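Local coordinates for protein peroxiredoxin 6 (Arenicola marina, PDB 2V2G) that reduces peroxides as a thiol-dependent peroxiredoxin of the mechanistically typical 2-Cys type, probably acting on hydrogen peroxide and organic hydroperoxides, at the interface of chains A and B. Numbering follows the deposited sequence. Chains: chain A/B, Peroxiredoxin 6.

Contact 1: the interface of chains A and B. Residues chain A 41, 82-83, 86; chain B 204, 206-208, 212.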
ATOM      1  N   PHE A  41       6.267  -8.094  21.058  1.00 24.54           N
ATOM      2  CA  PHE A  41       6.339  -9.500  21.431  1.00 24.15           C
ATOM      3  C   PHE A  41       5.331 -10.364  20.637  1.00 23.58           C
ATOM      4  O   PHE A  41       4.689 -11.287  21.203  1.00 23.87           O
ATOM      5  CB  PHE A  41       6.157  -9.755  22.961  1.00 25.07           C
ATOM      6  CG  PHE A  41       7.070  -8.942  23.887  1.00 24.90           C
ATOM      7  CD1 PHE A  41       8.440  -9.210  23.991  1.00 23.64           C
ATOM      8  CD2 PHE A  41       6.552  -7.920  24.670  1.00 26.84           C
ATOM      9  CE1 PHE A  41       9.261  -8.478  24.837  1.00 25.80           C
ATOM     10  CE2 PHE A  41       7.366  -7.195  25.522  1.00 25.82           C
ATOM     11  CZ  PHE A  41       8.736  -7.482  25.611  1.00 24.79           C
ATOM     12  N   GLU A  82      15.323  -5.890  21.923  1.00 23.37           N
ATOM     13  CA  GLU A  82      16.407  -6.891  21.976  1.00 24.26           C
ATOM     14  C   GLU A  82      16.060  -8.150  21.168  1.00 24.35           C
ATOM     15  O   GLU A  82      16.945  -8.770  20.561  1.00 25.52           O
ATOM     16  CB  GLU A  82      16.718  -7.261  23.422  1.00 24.09           C
ATOM     17  CG  GLU A  82      17.316  -6.114  24.253  1.00 26.69           C
ATOM     18  CD  GLU A  82      18.469  -5.363  23.531  1.00 31.67           C
ATOM     19  OE1 GLU A  82      19.457  -6.016  23.151  1.00 32.18           O
ATOM     20  OE2 GLU A  82      18.396  -4.128  23.334  1.00 34.72           O
ATOM     21  N   ASP A  83      14.790  -8.531  21.165  1.00 23.56           N
ATOM     22  CA  ASP A  83      14.306  -9.645  20.357  1.00 24.98           C
ATOM     23  C   ASP A  83      14.364  -9.264  18.871  1.00 25.03           C
ATOM     24  O   ASP A  83      14.766 -10.075  18.023  1.00 25.01           O
ATOM     25  CB  ASP A  83      12.868 -10.031  20.730  1.00 24.75           C
ATOM     26  CG  ASP A  83      12.722 -10.682  22.119  1.00 25.35           C
ATOM     27  OD1 ASP A  83      13.721 -10.938  22.864  1.00 25.20           O
ATOM     28  OD2 ASP A  83      11.538 -10.927  22.452  1.00 27.81           O
ATOM     29  N   CYS A  86      17.894  -9.407  17.579  1.00 27.61           N
ATOM     30  CA  CYS A  86      18.284 -10.801  17.424  1.00 28.04           C
ATOM     31  C   CYS A  86      17.848 -11.371  16.062  1.00 27.69           C
ATOM     32  O   CYS A  86      18.646 -11.929  15.310  1.00 26.72           O
ATOM     33  CB  CYS A  86      17.637 -11.593  18.553  1.00 28.68           C
ATOM     34  SG  CYS A  86      18.045 -13.325  18.548  1.00 34.83           S
TER
ATOM     35  N   LYS B 204      11.485 -20.472  18.100  1.00 27.91           N
ATOM     36  CA  LYS B 204      12.810 -19.887  18.151  1.00 28.86           C
ATOM     37  C   LYS B 204      13.022 -19.143  19.469  1.00 28.90           C
ATOM     38  O   LYS B 204      12.215 -18.270  19.835  1.00 28.70           O
ATOM     39  CB  LYS B 204      13.030 -18.942  16.959  1.00 30.34           C
ATOM     40  CG  LYS B 204      14.382 -18.200  17.006  1.00 31.29           C
ATOM     41  CD  LYS B 204      14.629 -17.389  15.726  1.00 33.55           C
ATOM     42  CE  LYS B 204      16.046 -16.776  15.641  1.00 36.00           C
ATOM     43  NZ  LYS B 204      16.206 -15.596  16.571  1.00 39.10           N
ATOM     44  N   VAL B 206      14.406 -16.387  21.877  1.00 27.26           N
ATOM     45  CA  VAL B 206      14.744 -14.970  21.804  1.00 26.61           C
ATOM     46  C   VAL B 206      15.207 -14.439  23.162  1.00 25.93           C
ATOM     47  O   VAL B 206      14.954 -15.077  24.202  1.00 25.48           O
ATOM     48  CB  VAL B 206      13.525 -14.144  21.263  1.00 25.86           C
ATOM     49  CG1 VAL B 206      13.244 -14.495  19.808  1.00 24.65           C
ATOM     50  CG2 VAL B 206      12.279 -14.387  22.119  1.00 26.78           C
ATOM     51  N   PRO B 207      15.971 -13.322  23.181  1.00 25.98           N
ATOM     52  CA  PRO B 207      16.513 -12.820  24.471  1.00 26.73           C
ATOM     53  C   PRO B 207      15.485 -12.606  25.603  1.00 26.27           C
ATOM     54  O   PRO B 207      15.829 -12.780  26.780  1.00 26.30           O
ATOM     55  CB  PRO B 207      17.201 -11.494  24.095  1.00 26.79           C
ATOM     56  CG  PRO B 207      17.354 -11.508  22.633  1.00 27.78           C
ATOM     57  CD  PRO B 207      16.460 -12.546  22.024  1.00 25.20           C
ATOM     58  N   SER B 208      14.241 -12.249  25.252  1.00 25.31           N
ATOM     59  CA  SER B 208      13.193 -12.030  26.257  1.00 26.10           C
ATOM     60  C   SER B 208      12.754 -13.298  26.962  1.00 26.21           C
ATOM     61  O   SER B 208      12.107 -13.217  27.996  1.00 27.74           O
ATOM     62  CB  SER B 208      11.961 -11.360  25.676  1.00 25.25           C
ATOM     63  OG  SER B 208      11.259 -12.206  24.773  1.00 25.41           O
ATOM     64  N   TYR B 212       6.808 -16.700  21.781  1.00 24.31           N
ATOM     65  CA  TYR B 212       5.943 -16.245  20.684  1.00 24.20           C
ATOM     66  C   TYR B 212       6.515 -16.369  19.261  1.00 23.87           C
ATOM     67  O   TYR B 212       5.757 -16.266  18.299  1.00 23.92           O
ATOM     68  CB  TYR B 212       5.541 -14.768  20.912  1.00 23.38           C
ATOM     69  CG  TYR B 212       6.718 -13.827  20.792  1.00 22.21           C
ATOM     70  CD1 TYR B 212       7.080 -13.319  19.555  1.00 23.28           C
ATOM     71  CD2 TYR B 212       7.433 -13.424  21.903  1.00 23.04           C
ATOM     72  CE1 TYR B 212       8.138 -12.480  19.417  1.00 23.28           C
ATOM     73  CE2 TYR B 212       8.507 -12.578  21.785  1.00 22.34           C
ATOM     74  CZ  TYR B 212       8.834 -12.085  20.511  1.00 21.93           C
ATOM     75  OH  TYR B 212       9.888 -11.233  20.353  1.00 23.29           O
TER
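A:Asp83 OD2, a carboxylate oxygen, is gripped by two hydroxyls of chain B. B:Ser208 OG donates at 2.7 Å to the syn lone pair of A:Asp83 OD2. The phenol B:Tyr212 OH donates from the anti side, also at 2.7 Å to A:Asp83 OD2, 22° out of the carboxylate plane. The other oxygen, A:Asp83 OD1, takes the backbone N of B:Ser208 on its syn lone pair at 2.8 Å. Three donors therefore fix the rotation of the carboxylate. They would also be expected to stabilise its negative charge.

B:Ser208 OG stands between its own backbone N and carbonyl carbon (chi1 68°). This turns it toward the same carboxylate that its N-H meets. The B:Tyr212 ring lies with one face over the carbonyl oxygen of A:Phe41, whose O is 3.3 Å from B:Tyr212 CG. A:Phe41 CE1 touches B:Ser208 CB. A phenylalanine in place of B:Tyr212 takes away the phenol hydroxyl, and the A:Asp83 carboxylate would probably be freer to turn, with its anti side left without this donor.

B:Pro207 packs its CD against A:Cys86 CB at 3.8 Å, and its CG touches the backbone O of A:Glu82. B:Lys204 brings its amino group NZ to 3.5 Å from A:Cys86 SG.

The chain A side is helix 74-88 plus the loop residue A:Phe41, just before helix 43-54. The chain B side is the loop between strands 202-203 and 214-216.

Contact 2: the interface of chains A and B. Residues chain A 159, 162-163, 166, 172-173; chain B 146, 148-149.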
ATOM      1  N   VAL A 159       8.800   2.612  -3.993  1.00 23.33           N
ATOM      2  CA  VAL A 159       7.975   3.812  -4.059  1.00 24.14           C
ATOM      3  C   VAL A 159       8.688   5.044  -3.546  1.00 24.07           C
ATOM      4  O   VAL A 159       8.440   6.109  -4.086  1.00 25.18           O
ATOM      5  CB  VAL A 159       6.581   3.622  -3.477  1.00 25.62           C
ATOM      6  CG1 VAL A 159       5.851   2.463  -4.187  1.00 28.03           C
ATOM      7  CG2 VAL A 159       6.593   3.386  -1.972  1.00 25.07           C
ATOM      8  N   SER A 162      10.524   6.271  -6.482  1.00 23.86           N
ATOM      9  CA  SER A 162       9.562   6.933  -7.428  1.00 24.31           C
ATOM     10  C   SER A 162       9.197   8.300  -6.915  1.00 24.66           C
ATOM     11  O   SER A 162       9.246   9.307  -7.648  1.00 24.33           O
ATOM     12  CB  SER A 162       8.321   6.095  -7.627  1.00 26.55           C
ATOM     13  OG  SER A 162       7.335   6.807  -8.368  1.00 25.79           O
ATOM     14  N   LEU A 163       8.872   8.388  -5.635  1.00 24.27           N
ATOM     15  CA  LEU A 163       8.400   9.673  -5.071  1.00 23.31           C
ATOM     16  C   LEU A 163       9.532  10.727  -5.148  1.00 23.28           C
ATOM     17  O   LEU A 163       9.250  11.890  -5.360  1.00 22.63           O
ATOM     18  CB  LEU A 163       7.933   9.503  -3.624  1.00 24.69           C
ATOM     19  CG  LEU A 163       6.671   8.674  -3.433  1.00 23.33           C
ATOM     20  CD1 LEU A 163       6.654   8.218  -1.960  1.00 25.51           C
ATOM     21  CD2 LEU A 163       5.421   9.459  -3.840  1.00 24.46           C
ATOM     22  N   THR A 166      10.014  11.796  -8.913  1.00 23.52           N
ATOM     23  CA  THR A 166       8.937  12.541  -9.509  1.00 23.21           C
ATOM     24  C   THR A 166       8.679  13.858  -8.804  1.00 23.98           C
ATOM     25  O   THR A 166       7.929  14.686  -9.321  1.00 26.16           O
ATOM     26  CB  THR A 166       7.651  11.648  -9.528  1.00 24.52           C
ATOM     27  OG1 THR A 166       7.298  11.336  -8.145  1.00 23.65           O
ATOM     28  CG2 THR A 166       7.880  10.365 -10.377  1.00 21.60           C
ATOM     29  N   ALA A 172       6.543  10.454 -14.502  1.00 24.19           N
ATOM     30  CA  ALA A 172       5.799   9.578 -13.562  1.00 23.53           C
ATOM     31  C   ALA A 172       6.271   8.170 -13.854  1.00 24.10           C
ATOM     32  O   ALA A 172       6.625   7.840 -14.964  1.00 24.92           O
ATOM     33  CB  ALA A 172       4.279   9.715 -13.737  1.00 23.56           C
ATOM     34  N   THR A 173       6.235   7.284 -12.850  1.00 22.90           N
ATOM     35  CA  THR A 173       6.832   5.971 -12.994  1.00 22.95           C
ATOM     36  C   THR A 173       5.718   4.933 -13.325  1.00 22.62           C
ATOM     37  O   THR A 173       4.658   4.881 -12.665  1.00 23.60           O
ATOM     38  CB  THR A 173       7.599   5.516 -11.729  1.00 23.61           C
ATOM     39  OG1 THR A 173       6.774   5.533 -10.575  1.00 24.36           O
ATOM     40  CG2 THR A 173       8.845   6.441 -11.529  1.00 22.73           C
TER
ATOM     41  N   PRO B 146       0.032   7.987  -5.105  1.00 22.54           N
ATOM     42  CA  PRO B 146      -0.308   9.172  -5.843  1.00 23.18           C
ATOM     43  C   PRO B 146      -0.193   8.980  -7.322  1.00 23.49           C
ATOM     44  O   PRO B 146       0.374   7.989  -7.789  1.00 22.79           O
ATOM     45  CB  PRO B 146       0.734  10.189  -5.338  1.00 22.28           C
ATOM     46  CG  PRO B 146       1.956   9.282  -5.128  1.00 21.54           C
ATOM     47  CD  PRO B 146       1.395   8.056  -4.541  1.00 23.00           C
ATOM     48  N   THR B 148       1.771  10.164  -9.400  1.00 21.30           N
ATOM     49  CA  THR B 148       3.161  10.105  -9.860  1.00 22.94           C
ATOM     50  C   THR B 148       3.729   8.679  -9.945  1.00 21.52           C
ATOM     51  O   THR B 148       4.731   8.433 -10.604  1.00 22.72           O
ATOM     52  CB  THR B 148       4.135  10.810  -8.859  1.00 23.57           C
ATOM     53  OG1 THR B 148       3.976  10.309  -7.505  1.00 24.59           O
ATOM     54  CG2 THR B 148       3.942  12.293  -8.852  1.00 23.95           C
ATOM     55  N   THR B 149       3.116   7.781  -9.211  1.00 21.88           N
ATOM     56  CA  THR B 149       3.768   6.496  -8.850  1.00 21.99           C
ATOM     57  C   THR B 149       2.895   5.260  -9.163  1.00 23.03           C
ATOM     58  O   THR B 149       1.945   4.956  -8.441  1.00 23.33           O
ATOM     59  CB  THR B 149       4.143   6.517  -7.337  1.00 23.51           C
ATOM     60  OG1 THR B 149       5.019   7.663  -7.130  1.00 23.63           O
ATOM     61  CG2 THR B 149       4.769   5.201  -6.866  1.00 23.19           C
TER
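A:Ser162 OG and B:Thr149 OG1 meet hydroxyl to hydroxyl at 2.8 Å, the donor undecided. The backbone N of A:Thr173 also bonds across the chains, donating to the carbonyl O of B:Thr148 at 2.9 Å, as part of a parallel beta bridge between A:Thr173 and B:Thr149.

Bonds within each chain extend the hydroxyl pair into a chain. A:Thr173 OG1 lies 2.6 Å from A:Ser162 OG, and B:Thr148 OG1 lies 2.9 Å from B:Thr149 OG1. A:Ser162 OG is anti to its backbone N (chi1 172°), which points it off helix 153-168 to meet both threonine hydroxyls. Four hydroxyls are thus linked in a row, and each can help orient the next.

Apolar contacts flank this row. The methyl B:Thr149 CG2 lies against A:Ser162 CB and, about a turn earlier in the helix, A:Val159 CG1. A:Leu163 crosses B:Pro146 at about a right angle, with CD2 on the ring carbon CG at 3.7 Å. A:Thr166 and B:Thr148 meet through their CB atoms, also 3.7 Å apart. A:Ala172 CB sits beside the B:Thr148 carbonyl.

A:Thr166 OG1 turns back to its own helix and donates to the carbonyl O of A:Ser162 at 2.9 Å, from above the carbonyl plane.

Contact 3: the interface of chains A and B. Residues chain A 51, 150-154; chain B 155, 158, 175-176.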
ATOM      1  N   ARG A  51      13.474  -6.778   9.685  1.00 22.04           N
ATOM      2  CA  ARG A  51      13.712  -6.428   8.303  1.00 22.00           C
ATOM      3  C   ARG A  51      14.097  -4.968   8.118  1.00 21.44           C
ATOM      4  O   ARG A  51      14.953  -4.653   7.284  1.00 22.40           O
ATOM      5  CB  ARG A  51      12.525  -6.823   7.420  1.00 22.10           C
ATOM      6  CG  ARG A  51      12.758  -6.607   5.962  1.00 21.44           C
ATOM      7  CD  ARG A  51      14.010  -7.297   5.427  1.00 23.39           C
ATOM      8  NE  ARG A  51      14.152  -7.242   3.965  1.00 23.81           N
ATOM      9  CZ  ARG A  51      15.306  -7.345   3.346  1.00 24.67           C
ATOM     10  NH1 ARG A  51      16.404  -7.494   4.044  1.00 23.98           N
ATOM     11  NH2 ARG A  51      15.338  -7.267   2.019  1.00 23.27           N
ATOM     12  N   GLY A 150       2.075  -9.501   6.829  1.00 23.87           N
ATOM     13  CA  GLY A 150       3.313  -8.770   6.903  1.00 24.04           C
ATOM     14  C   GLY A 150       3.610  -7.989   5.659  1.00 23.11           C
ATOM     15  O   GLY A 150       3.224  -8.365   4.587  1.00 23.51           O
ATOM     16  N   ARG A 151       4.283  -6.831   5.799  1.00 24.06           N
ATOM     17  CA  ARG A 151       4.562  -5.950   4.716  1.00 25.40           C
ATOM     18  C   ARG A 151       5.770  -6.373   3.851  1.00 26.90           C
ATOM     19  O   ARG A 151       6.473  -7.313   4.173  1.00 26.08           O
ATOM     20  CB  ARG A 151       4.793  -4.546   5.276  1.00 24.03           C
ATOM     21  CG  ARG A 151       3.501  -3.924   5.767  1.00 27.05           C
ATOM     22  CD  ARG A 151       3.718  -2.830   6.714  1.00 25.14           C
ATOM     23  NE  ARG A 151       4.121  -3.308   8.013  1.00 24.65           N
ATOM     24  CZ  ARG A 151       4.133  -2.578   9.131  1.00 25.41           C
ATOM     25  NH1 ARG A 151       3.761  -1.282   9.148  1.00 25.62           N
ATOM     26  NH2 ARG A 151       4.418  -3.167  10.240  1.00 26.70           N
ATOM     27  N   ASN A 152       5.872  -5.720   2.690  1.00 27.13           N
ATOM     28  CA  ASN A 152       6.977  -5.849   1.728  1.00 27.79           C
ATOM     29  C   ASN A 152       7.712  -4.505   1.743  1.00 28.38           C
ATOM     30  O   ASN A 152       7.306  -3.542   1.102  1.00 28.48           O
ATOM     31  CB  ASN A 152       6.398  -6.221   0.344  1.00 28.08           C
ATOM     32  CG  ASN A 152       7.412  -6.213  -0.764  1.00 28.82           C
ATOM     33  OD1 ASN A 152       8.574  -5.865  -0.538  1.00 30.42           O
ATOM     34  ND2 ASN A 152       6.993  -6.577  -1.956  1.00 31.68           N
ATOM     35  N   PHE A 153       8.847  -4.486   2.447  1.00 30.72           N
ATOM     36  CA  PHE A 153       9.611  -3.247   2.629  1.00 30.95           C
ATOM     37  C   PHE A 153      10.469  -2.934   1.371  1.00 30.22           C
ATOM     38  O   PHE A 153      10.864  -1.783   1.197  1.00 30.90           O
ATOM     39  CB  PHE A 153      10.430  -3.278   3.971  1.00 35.27           C
ATOM     40  CG  PHE A 153       9.579  -2.979   5.177  1.00 33.43           C
ATOM     41  CD1 PHE A 153       9.187  -1.671   5.494  1.00 38.01           C
ATOM     42  CD2 PHE A 153       9.074  -4.028   5.941  1.00 41.57           C
ATOM     43  CE1 PHE A 153       8.313  -1.401   6.608  1.00 39.40           C
ATOM     44  CE2 PHE A 153       8.248  -3.780   7.021  1.00 35.43           C
ATOM     45  CZ  PHE A 153       7.862  -2.464   7.356  1.00 38.97           C
ATOM     46  N   SER A 154      10.694  -3.903   0.499  1.00 30.07           N
ATOM     47  CA  SER A 154      11.309  -3.579  -0.823  1.00 29.82           C
ATOM     48  C   SER A 154      10.368  -2.730  -1.683  1.00 27.88           C
ATOM     49  O   SER A 154      10.828  -1.848  -2.398  1.00 27.13           O
ATOM     50  CB  SER A 154      11.804  -4.799  -1.544  1.00 33.30           C
ATOM     51  OG  SER A 154      10.757  -5.582  -2.063  1.00 40.54           O
TER
ATOM     52  N   GLU B 155       2.536  -7.256  -5.972  1.00 23.83           N
ATOM     53  CA  GLU B 155       2.369  -7.099  -4.517  1.00 23.70           C
ATOM     54  C   GLU B 155       0.900  -7.305  -4.129  1.00 23.97           C
ATOM     55  O   GLU B 155       0.592  -7.842  -3.068  1.00 25.80           O
ATOM     56  CB  GLU B 155       2.825  -5.706  -4.042  1.00 24.66           C
ATOM     57  CG  GLU B 155       2.539  -5.416  -2.507  1.00 24.54           C
ATOM     58  CD  GLU B 155       3.176  -6.362  -1.550  1.00 28.33           C
ATOM     59  OE1 GLU B 155       4.042  -7.191  -1.981  1.00 25.33           O
ATOM     60  OE2 GLU B 155       2.867  -6.265  -0.335  1.00 25.73           O
ATOM     61  N   ARG B 158       0.330 -10.846  -4.073  1.00 24.54           N
ATOM     62  CA  ARG B 158       0.984 -11.444  -2.871  1.00 24.73           C
ATOM     63  C   ARG B 158       0.079 -11.283  -1.646  1.00 25.11           C
ATOM     64  O   ARG B 158      -0.150 -12.255  -0.877  1.00 24.38           O
ATOM     65  CB  ARG B 158       2.383 -10.824  -2.649  1.00 24.51           C
ATOM     66  CG  ARG B 158       3.199 -11.502  -1.509  1.00 23.44           C
ATOM     67  CD  ARG B 158       4.461 -10.742  -1.177  1.00 23.40           C
ATOM     68  NE  ARG B 158       4.107  -9.542  -0.419  1.00 23.61           N
ATOM     69  CZ  ARG B 158       3.942  -9.535   0.892  1.00 26.83           C
ATOM     70  NH1 ARG B 158       4.111 -10.653   1.606  1.00 27.23           N
ATOM     71  NH2 ARG B 158       3.543  -8.429   1.488  1.00 23.81           N
ATOM     72  N   ALA B 175       7.232 -10.726   7.280  1.00 21.68           N
ATOM     73  CA  ALA B 175       7.820  -9.789   6.360  1.00 22.38           C
ATOM     74  C   ALA B 175       8.224 -10.536   5.078  1.00 23.48           C
ATOM     75  O   ALA B 175       8.909 -11.544   5.155  1.00 23.18           O
ATOM     76  CB  ALA B 175       9.028  -9.129   6.971  1.00 23.03           C
ATOM     77  N   ASP B 176       7.848  -9.997   3.924  1.00 25.15           N
ATOM     78  CA  ASP B 176       8.374 -10.456   2.607  1.00 25.80           C
ATOM     79  C   ASP B 176       7.991 -11.900   2.225  1.00 25.73           C
ATOM     80  O   ASP B 176       8.541 -12.472   1.264  1.00 26.22           O
ATOM     81  CB  ASP B 176       9.896 -10.304   2.569  1.00 26.52           C
ATOM     82  CG  ASP B 176      10.340  -8.866   2.812  1.00 31.64           C
ATOM     83  OD1 ASP B 176       9.827  -7.984   2.098  1.00 31.35           O
ATOM     84  OD2 ASP B 176      11.206  -8.655   3.694  1.00 34.98           O
TER
HETATM   85  O   HOH W   1       3.412 -11.086   4.435  1.00 12.42           O
HETATM   86  O   HOH W   2      12.175  -6.415   1.856  1.00 31.16           O
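This is a polar interface between two copies of the protein, repeated by the two-fold axis. It ties the loop 150-152 and helix 43-54 of chain A to helix 153-168 and a later loop of chain B, and helps hold the dimer of the deposited assembly.

B:Asp176 meets chain A through both backbone and side chain. Its N donates to the carbonyl O of A:Arg151 at 3.0 Å. Its carboxylate OD2 forms a long salt bridge to A:Arg51 NE at 3.3 Å, and the hydrogen bond in this pair is weak. The guanidinium and carboxylate planes are nearly perpendicular, at 86°. Water 2 adds a second link between A:Arg51 NE and B:Asp176 OD1.

B:Arg158 holds B:Glu155 through two nitrogens, NE to OE1 and NH2 to OE2. NH2 also donates nearly straight to the carbonyl O of A:Gly150 at 3.1 Å, in the guanidinium plane. Water 1 bridges B:Arg158 NH1 to the same carbonyl.

A:Ser154 OG donates to A:Asn152 OD1 at 2.7 Å and so helps fix the amide. A:Asn152 ND2 then donates to B:Glu155 OE1 at 3.0 Å, on the carboxylate face opposite B:Arg158 NE.

The three contacts span one two-fold interface, and each has a twin with the chains exchanged. Contact 3 lies between the others: its C-alpha centre is about 21 Å from that of contact 1 and 19 Å from that of contact 2. The centres of contacts 1 and 2 are about 37 Å apart. Helix 153-168 serves both contact 2 and contact 3, as do the neighbouring segments 146-152 and 172-176. Contact 1 instead uses the loop between strands 202-203 and 214-216. A:Arg51 of contact 3 lies on helix 43-54, which also carries A:Ser45, the engineered active-site position, so this contact may help steady that helix.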